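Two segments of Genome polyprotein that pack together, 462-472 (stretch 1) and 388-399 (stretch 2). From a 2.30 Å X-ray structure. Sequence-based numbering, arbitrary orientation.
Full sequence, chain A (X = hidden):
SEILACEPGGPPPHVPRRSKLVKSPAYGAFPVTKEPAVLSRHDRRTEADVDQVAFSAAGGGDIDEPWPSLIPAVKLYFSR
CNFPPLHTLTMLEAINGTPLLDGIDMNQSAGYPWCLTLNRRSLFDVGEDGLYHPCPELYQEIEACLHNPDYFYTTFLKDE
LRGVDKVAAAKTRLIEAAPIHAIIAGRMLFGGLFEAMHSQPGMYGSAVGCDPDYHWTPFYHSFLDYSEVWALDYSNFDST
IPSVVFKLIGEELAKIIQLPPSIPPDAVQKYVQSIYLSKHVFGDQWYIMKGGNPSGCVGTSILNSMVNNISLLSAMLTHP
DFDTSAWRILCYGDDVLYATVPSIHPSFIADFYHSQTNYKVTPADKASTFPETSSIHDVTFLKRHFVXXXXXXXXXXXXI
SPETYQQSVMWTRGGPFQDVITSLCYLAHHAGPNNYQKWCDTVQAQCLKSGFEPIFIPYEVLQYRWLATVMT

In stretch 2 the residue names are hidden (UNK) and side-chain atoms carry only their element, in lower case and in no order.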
ATOM      1  N   LEU A 462       6.485   0.618 -26.695  1.00 20.17           N
ATOM      2  CA  LEU A 462       6.039   0.068 -25.419  1.00 22.14           C
ATOM      3  C   LEU A 462       6.016  -1.454 -25.452  1.00 21.40           C
ATOM      4  O   LEU A 462       6.434  -2.107 -24.489  1.00 19.60           O
ATOM      5  CB  LEU A 462       4.661   0.624 -25.062  1.00 17.33           C
ATOM      6  CG  LEU A 462       4.634   2.136 -24.822  1.00 22.98           C
ATOM      7  CD1 LEU A 462       3.208   2.672 -24.797  1.00 16.73           C
ATOM      8  CD2 LEU A 462       5.374   2.488 -23.538  1.00 19.80           C
ATOM      9  N   GLN A 463       5.535  -2.039 -26.553  1.00 20.82           N
ATOM     10  CA  GLN A 463       5.457  -3.492 -26.632  1.00 21.73           C
ATOM     11  C   GLN A 463       6.843  -4.116 -26.722  1.00 20.29           C
ATOM     12  O   GLN A 463       7.100  -5.151 -26.098  1.00 21.67           O
ATOM     13  CB  GLN A 463       4.590  -3.916 -27.818  1.00 25.56           C
ATOM     14  CG  GLN A 463       4.582  -5.420 -28.090  1.00 26.59           C
ATOM     15  CD  GLN A 463       3.840  -6.228 -27.029  1.00 27.13           C
ATOM     16  OE1 GLN A 463       3.369  -5.687 -26.025  1.00 23.60           O
ATOM     17  NE2 GLN A 463       3.732  -7.534 -27.256  1.00 23.12           N
ATOM     18  N   TYR A 464       7.753  -3.502 -27.482  1.00 22.34           N
ATOM     19  CA  TYR A 464       9.113  -4.030 -27.546  1.00 23.02           C
ATOM     20  C   TYR A 464       9.773  -4.002 -26.175  1.00 21.48           C
ATOM     21  O   TYR A 464      10.359  -4.997 -25.733  1.00 23.63           O
ATOM     22  CB  TYR A 464       9.965  -3.242 -28.544  1.00 20.80           C
ATOM     23  CG  TYR A 464      11.441  -3.473 -28.300  1.00 24.51           C
ATOM     24  CD1 TYR A 464      12.048  -4.662 -28.693  1.00 25.05           C
ATOM     25  CD2 TYR A 464      12.216  -2.528 -27.635  1.00 21.99           C
ATOM     26  CE1 TYR A 464      13.387  -4.890 -28.451  1.00 26.10           C
ATOM     27  CE2 TYR A 464      13.556  -2.753 -27.388  1.00 22.76           C
ATOM     28  CZ  TYR A 464      14.136  -3.934 -27.798  1.00 26.01           C
ATOM     29  OH  TYR A 464      15.474  -4.160 -27.555  1.00 32.69           O
ATOM     30  N   ARG A 465       9.702  -2.858 -25.488  1.00 22.50           N
ATOM     31  CA  ARG A 465      10.378  -2.740 -24.201  1.00 26.44           C
ATOM     32  C   ARG A 465       9.754  -3.649 -23.150  1.00 25.74           C
ATOM     33  O   ARG A 465      10.463  -4.139 -22.265  1.00 27.33           O
ATOM     34  CB  ARG A 465      10.375  -1.283 -23.736  1.00 24.68           C
ATOM     35  CG  ARG A 465      11.515  -0.471 -24.338  1.00 26.64           C
ATOM     36  CD  ARG A 465      11.665   0.895 -23.693  1.00 30.12           C
ATOM     37  NE  ARG A 465      12.094   0.820 -22.298  1.00 35.11           N
ATOM     38  CZ  ARG A 465      13.333   0.540 -21.903  1.00 36.60           C
ATOM     39  NH1 ARG A 465      13.622   0.502 -20.609  1.00 36.54           N
ATOM     40  NH2 ARG A 465      14.285   0.294 -22.795  1.00 32.47           N
ATOM     41  N   TRP A 466       8.447  -3.907 -23.236  1.00 22.95           N
ATOM     42  CA  TRP A 466       7.835  -4.861 -22.315  1.00 24.05           C
ATOM     43  C   TRP A 466       8.363  -6.267 -22.558  1.00 27.12           C
ATOM     44  O   TRP A 466       8.758  -6.964 -21.615  1.00 26.30           O
ATOM     45  CB  TRP A 466       6.315  -4.845 -22.448  1.00 18.61           C
ATOM     46  CG  TRP A 466       5.659  -5.874 -21.572  1.00 22.83           C
ATOM     47  CD1 TRP A 466       5.493  -5.810 -20.219  1.00 22.99           C
ATOM     48  CD2 TRP A 466       5.095  -7.128 -21.986  1.00 22.17           C
ATOM     49  NE1 TRP A 466       4.858  -6.940 -19.766  1.00 24.78           N
ATOM     50  CE2 TRP A 466       4.602  -7.766 -20.830  1.00 24.65           C
ATOM     51  CE3 TRP A 466       4.959  -7.773 -23.219  1.00 23.61           C
ATOM     52  CZ2 TRP A 466       3.982  -9.014 -20.872  1.00 21.93           C
ATOM     53  CZ3 TRP A 466       4.342  -9.012 -23.259  1.00 17.77           C
ATOM     54  CH2 TRP A 466       3.862  -9.619 -22.093  1.00 19.77           C
ATOM     55  N   LEU A 467       8.368  -6.706 -23.822  1.00 24.63           N
ATOM     56  CA  LEU A 467       8.892  -8.027 -24.148  1.00 28.14           C
ATOM     57  C   LEU A 467      10.349  -8.160 -23.726  1.00 28.83           C
ATOM     58  O   LEU A 467      10.778  -9.230 -23.282  1.00 32.17           O
ATOM     59  CB  LEU A 467       8.741  -8.298 -25.643  1.00 27.45           C
ATOM     60  CG  LEU A 467       7.335  -8.611 -26.159  1.00 31.09           C
ATOM     61  CD1 LEU A 467       7.309  -8.576 -27.682  1.00 30.86           C
ATOM     62  CD2 LEU A 467       6.863  -9.959 -25.642  1.00 27.17           C
ATOM     63  N   ALA A 468      11.120  -7.077 -23.843  1.00 25.70           N
ATOM     64  CA  ALA A 468      12.530  -7.125 -23.477  1.00 31.34           C
ATOM     65  C   ALA A 468      12.706  -7.345 -21.980  1.00 32.43           C
ATOM     66  O   ALA A 468      13.536  -8.158 -21.557  1.00 33.28           O
ATOM     67  CB  ALA A 468      13.230  -5.838 -23.917  1.00 27.26           C
ATOM     68  N   THR A 469      11.941  -6.627 -21.157  1.00 29.25           N
ATOM     69  CA  THR A 469      12.139  -6.749 -19.715  1.00 35.11           C
ATOM     70  C   THR A 469      11.593  -8.073 -19.188  1.00 32.71           C
ATOM     71  O   THR A 469      12.159  -8.662 -18.257  1.00 30.77           O
ATOM     72  CB  THR A 469      11.499  -5.563 -18.986  1.00 30.20           C
ATOM     73  OG1 THR A 469      10.073  -5.621 -19.124  1.00 38.55           O
ATOM     74  CG2 THR A 469      12.017  -4.250 -19.552  1.00 37.09           C
ATOM     75  N   VAL A 470      10.519  -8.577 -19.791  1.00 31.62           N
ATOM     76  CA  VAL A 470       9.868  -9.798 -19.327  1.00 34.46           C
ATOM     77  C   VAL A 470      10.678 -10.999 -19.795  1.00 42.38           C
ATOM     78  O   VAL A 470      10.310 -12.155 -19.551  1.00 43.84           O
ATOM     79  CB  VAL A 470       8.407  -9.867 -19.817  1.00 34.54           C
ATOM     80  CG1 VAL A 470       8.323 -10.384 -21.246  1.00 33.44           C
ATOM     81  CG2 VAL A 470       7.568 -10.726 -18.885  1.00 38.20           C
ATOM     82  N   MET A 471      11.793 -10.713 -20.462  1.00 44.88           N
ATOM     83  CA  MET A 471      12.787 -11.634 -20.994  1.00 49.52           C
ATOM     84  C   MET A 471      12.312 -12.301 -22.279  1.00 50.73           C
ATOM     85  O   MET A 471      13.028 -13.160 -22.789  1.00 60.99           O
ATOM     86  CB  MET A 471      13.204 -12.723 -19.993  1.00 50.10           C
ATOM     87  CG  MET A 471      14.628 -12.602 -19.497  1.00 55.22           C
ATOM     88  SD  MET A 471      14.845 -11.251 -18.329  1.00 74.53           S
ATOM     89  CE  MET A 471      14.171 -11.987 -16.837  1.00 42.15           C
ATOM     90  N   THR A 472      11.143 -11.935 -22.809  1.00 48.22           N
ATOM     91  CA  THR A 472      10.560 -12.497 -24.040  1.00 41.10           C
ATOM     92  C   THR A 472      10.834 -13.980 -24.285  1.00 60.60           C
ATOM     93  O   THR A 472      10.284 -14.577 -25.212  1.00 69.35           O
ATOM     94  CB  THR A 472      11.033 -11.729 -25.287  1.00 43.04           C
ATOM     95  OG1 THR A 472      10.137 -11.998 -26.371  1.00 52.33           O
ATOM     96  CG2 THR A 472      12.440 -12.154 -25.695  1.00 56.89           C
ATOM     97  N   UNK A 388      -2.630 -13.272 -21.049  1.00 22.79           N
ATOM     98  CA  UNK A 388      -1.447 -13.739 -21.788  1.00 26.41           C
ATOM     99  C   UNK A 388      -1.273 -13.000 -23.108  1.00 22.48           C
ATOM    100  O   UNK A 388      -2.239 -12.592 -23.753  1.00 22.01           O
ATOM    101  c   UNK A 388      -2.721 -15.597 -20.949  1.00 23.13           C
ATOM    102  c   UNK A 388      -1.740 -15.228 -22.021  1.00 28.88           C
ATOM    103  c   UNK A 388      -3.562 -14.368 -20.740  1.00 25.53           C
ATOM    104  N   UNK A 389      -0.013 -12.828 -23.501  1.00 23.12           N
ATOM    105  CA  UNK A 389       0.291 -12.169 -24.764  1.00 28.79           C
ATOM    106  C   UNK A 389      -0.171 -13.028 -25.936  1.00 32.14           C
ATOM    107  O   UNK A 389      -0.036 -14.255 -25.920  1.00 30.60           O
ATOM    108  o   UNK A 389       2.687 -11.671 -27.052  1.00 31.22           O
ATOM    109  c   UNK A 389       1.791 -11.887 -24.858  1.00 27.93           C
ATOM    110  c   UNK A 389       2.162 -11.076 -26.087  1.00 32.52           C
ATOM    111  o   UNK A 389       1.933  -9.846 -26.085  1.00 28.69           O
ATOM    112  N   UNK A 390      -0.728 -12.373 -26.959  1.00 31.91           N
ATOM    113  CA  UNK A 390      -1.304 -13.101 -28.087  1.00 36.54           C
ATOM    114  C   UNK A 390      -0.252 -13.898 -28.850  1.00 38.61           C
ATOM    115  O   UNK A 390      -0.565 -14.948 -29.421  1.00 37.36           O
ATOM    116  o   UNK A 390      -3.827 -10.830 -30.844  1.00 57.91           O
ATOM    117  c   UNK A 390      -3.518 -12.026 -28.802  1.00 52.03           C
ATOM    118  o   UNK A 390      -5.019 -10.199 -29.111  1.00 57.67           O
ATOM    119  c   UNK A 390      -2.015 -12.128 -29.030  1.00 41.82           C
ATOM    120  c   UNK A 390      -4.167 -10.941 -29.646  1.00 57.95           C
ATOM    121  N   UNK A 391       0.993 -13.427 -28.871  1.00 36.95           N
ATOM    122  CA  UNK A 391       2.049 -14.075 -29.636  1.00 32.30           C
ATOM    123  C   UNK A 391       2.976 -14.925 -28.779  1.00 36.52           C
ATOM    124  O   UNK A 391       3.432 -15.983 -29.228  1.00 36.53           O
ATOM    125  n   UNK A 391       6.170 -11.241 -34.041  1.00 68.41           N
ATOM    126  n   UNK A 391       5.816 -13.136 -32.791  1.00 61.72           N
ATOM    127  c   UNK A 391       4.658 -12.588 -32.096  1.00 52.76           C
ATOM    128  c   UNK A 391       4.029 -13.616 -31.180  1.00 45.49           C
ATOM    129  n   UNK A 391       7.559 -13.051 -34.290  1.00 62.58           N
ATOM    130  c   UNK A 391       2.873 -13.029 -30.391  1.00 38.23           C
ATOM    131  c   UNK A 391       6.515 -12.476 -33.708  1.00 60.70           C
ATOM    132  N   UNK A 392       3.271 -14.485 -27.554  1.00 33.98           N
ATOM    133  CA  UNK A 392       4.093 -15.231 -26.603  1.00 31.51           C
ATOM    134  C   UNK A 392       3.241 -15.501 -25.366  1.00 33.31           C
ATOM    135  O   UNK A 392       3.346 -14.788 -24.355  1.00 26.65           O
ATOM    136  c   UNK A 392       7.606 -13.164 -29.666  1.00 41.48           C
ATOM    137  c   UNK A 392       5.369 -14.468 -26.251  1.00 36.28           C
ATOM    138  c   UNK A 392       7.845 -14.408 -29.115  1.00 41.38           C
ATOM    139  c   UNK A 392       6.646 -12.341 -29.114  1.00 38.57           C
ATOM    140  c   UNK A 392       6.152 -14.012 -27.451  1.00 39.68           C
ATOM    141  c   UNK A 392       5.925 -12.766 -28.013  1.00 40.23           C
ATOM    142  c   UNK A 392       7.121 -14.826 -28.013  1.00 40.14           C
ATOM    143  N   UNK A 393       2.401 -16.541 -25.405  1.00 30.17           N
ATOM    144  CA  UNK A 393       1.385 -16.721 -24.349  1.00 30.54           C
ATOM    145  C   UNK A 393       1.948 -17.010 -22.968  1.00 28.93           C
ATOM    146  O   UNK A 393       1.202 -16.902 -21.987  1.00 29.68           O
ATOM    147  c   UNK A 393       2.311 -17.581 -26.441  1.00 32.40           C
ATOM    148  c   UNK A 393       0.899 -18.041 -26.316  1.00 33.05           C
ATOM    149  c   UNK A 393       0.553 -17.908 -24.858  1.00 32.24           C
ATOM    150  N   UNK A 394       3.221 -17.388 -22.847  1.00 25.16           N
ATOM    151  CA  UNK A 394       3.777 -17.629 -21.522  1.00 27.63           C
ATOM    152  C   UNK A 394       4.004 -16.333 -20.755  1.00 29.01           C
ATOM    153  O   UNK A 394       4.190 -16.375 -19.535  1.00 28.63           O
ATOM    154  c   UNK A 394       5.090 -18.404 -21.623  1.00 30.14           C
ATOM    155  o   UNK A 394       6.012 -17.679 -22.443  1.00 39.49           O
ATOM    156  c   UNK A 394       4.854 -19.784 -22.227  1.00 34.49           C
ATOM    157  N   UNK A 395       3.990 -15.193 -21.436  1.00 28.45           N
ATOM    158  CA  UNK A 395       4.203 -13.900 -20.806  1.00 27.95           C
ATOM    159  C   UNK A 395       2.873 -13.171 -20.676  1.00 25.60           C
ATOM    160  O   UNK A 395       2.049 -13.189 -21.595  1.00 23.59           O
ATOM    161  c   UNK A 395       5.216 -13.082 -21.605  1.00 24.52           C
ATOM    162  c   UNK A 395       8.632 -14.493 -20.743  1.00 37.27           C
ATOM    163  c   UNK A 395       7.434 -13.814 -20.659  1.00 31.55           C
ATOM    164  c   UNK A 395       6.859 -14.528 -22.857  1.00 34.30           C
ATOM    165  c   UNK A 395       6.535 -13.808 -21.717  1.00 29.01           C
ATOM    166  o   UNK A 395      10.134 -15.868 -21.969  1.00 46.10           O
ATOM    167  c   UNK A 395       8.058 -15.216 -22.951  1.00 35.53           C
ATOM    168  c   UNK A 395       8.940 -15.192 -21.890  1.00 40.02           C
ATOM    169  N   UNK A 396       2.664 -12.543 -19.521  1.00 20.79           N
ATOM    170  CA  UNK A 396       1.342 -12.117 -19.077  1.00 24.32           C
ATOM    171  C   UNK A 396       1.315 -10.601 -18.954  1.00 23.18           C
ATOM    172  O   UNK A 396       2.140 -10.013 -18.247  1.00 21.63           O
ATOM    173  c   UNK A 396       1.281 -14.277 -17.777  1.00 26.24           C
ATOM    174  c   UNK A 396       0.965 -12.778 -17.739  1.00 21.97           C
ATOM    175  c   UNK A 396      -0.504 -12.539 -17.424  1.00 22.86           C
ATOM    176  c   UNK A 396       0.503 -15.050 -18.827  1.00 26.11           C
ATOM    177  N   UNK A 397       0.345  -9.973 -19.631  1.00 21.58           N
ATOM    178  CA  UNK A 397       0.147  -8.531 -19.570  1.00 23.64           C
ATOM    179  C   UNK A 397      -0.613  -8.152 -18.300  1.00 23.58           C
ATOM    180  O   UNK A 397      -1.601  -8.803 -17.951  1.00 21.09           O
ATOM    181  n   UNK A 397       1.018  -8.555 -24.018  1.00 30.23           N
ATOM    182  c   UNK A 397      -0.643  -8.037 -20.784  1.00 23.12           C
ATOM    183  c   UNK A 397       0.117  -8.081 -22.073  1.00 26.93           C
ATOM    184  n   UNK A 397       0.898  -7.035 -22.514  1.00 24.02           N
ATOM    185  c   UNK A 397       0.191  -9.035 -23.031  1.00 24.56           C
ATOM    186  c   UNK A 397       1.431  -7.347 -23.683  1.00 25.90           C
ATOM    187  N   UNK A 398      -0.180  -7.105 -17.599  1.00 21.93           N
ATOM    188  CA  UNK A 398      -1.038  -6.478 -16.584  1.00 22.18           C
ATOM    189  C   UNK A 398      -1.978  -5.480 -17.242  1.00 22.35           C
ATOM    190  O   UNK A 398      -1.556  -4.411 -17.695  1.00 26.21           O
ATOM    191  c   UNK A 398      -0.028  -5.794 -15.653  1.00 22.57           C
ATOM    192  c   UNK A 398       1.177  -6.532 -17.619  1.00 21.09           C
ATOM    193  c   UNK A 398       1.142  -5.486 -16.534  1.00 20.84           C
ATOM    194  N   UNK A 399      -3.256  -5.836 -17.313  1.00 22.43           N
ATOM    195  CA  UNK A 399      -4.257  -5.037 -18.011  1.00 20.72           C
ATOM    196  C   UNK A 399      -5.081  -4.312 -16.954  1.00 21.51           C
ATOM    197  O   UNK A 399      -5.992  -4.888 -16.351  1.00 23.45           O
ATOM    198  c   UNK A 399      -5.129  -5.899 -18.927  1.00 25.88           C
ATOM    199  c   UNK A 399      -6.105  -5.029 -19.718  1.00 18.09           C
ATOM    200  c   UNK A 399      -4.246  -6.710 -19.864  1.00 20.62           C
TER

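Position 388 has three side-chain carbons that close a ring onto the backbone N. It makes no contact with stretch 1. It is Pro 388.

Position 389 has two carbons, the second carrying two oxygens. One of these oxygens accepts a hydrogen bond from NE2 of Gln 463. The residue is Asp 389, and NE2 of Gln 463 lies 3.2 Å from its OD2. Its OD1 accepts the backbone N of 391 and of 392.

Position 390 has three carbons, the third carrying two oxygens. It is Glu 390, and it does not touch stretch 1.

Position 391 has three carbons, a nitrogen, then a carbon with two more nitrogens. It is Arg 391, extended and clear of stretch 1.

Position 392 has one carbon and then a ring of six carbons. The ring meets Leu 467 and Thr 472. It is Phe 392. CD2 of Leu 467 is 3.8 Å from its CD2, and OG1 of Thr 472 lies over one ring face.

Position 393 again has three carbons closed onto the backbone N. It is Pro 393, out of reach.

Position 394 has one carbon carrying one oxygen and one carbon. It is Thr 394, also out of reach.

Position 395 has one carbon, then a six-carbon ring bearing one oxygen. The ring packs on Val 470 and Thr 472. It is Tyr 395. CG2 of Val 470 is 3.6 Å from its CD2, and CA of Thr 472 lies over one ring face.

Position 396 has four carbons, forked at the first, with one arm two carbons long. Its CB points away, but its backbone O is 3.4 Å from CZ2 of Trp 466, at the indole edge. It is Ile 396.

Position 397 has one carbon and a five-membered ring of three carbons and two nitrogens. The ring lies against Trp 466. It is His 397. Its NE2 donates to OD2 of Asp 389 at 2.6 Å.

Position 398 has three carbons closed onto the backbone N, near Trp 466. It is Pro 398, with CD 4.3 Å from NE1 of Trp 466.

Position 399 has three carbons, one carrying the other two. It is Val 399, without contact.

Trp 466 and Tyr 395 give the most surface to the contact. Trp 466 stacks offset on His 397, with planes at 20°. OD2 of Asp 389 accepts from both His 397 and Gln 463, tying the helix to the strand.

Stretch 2 388-399: PDERFPTYIHPV
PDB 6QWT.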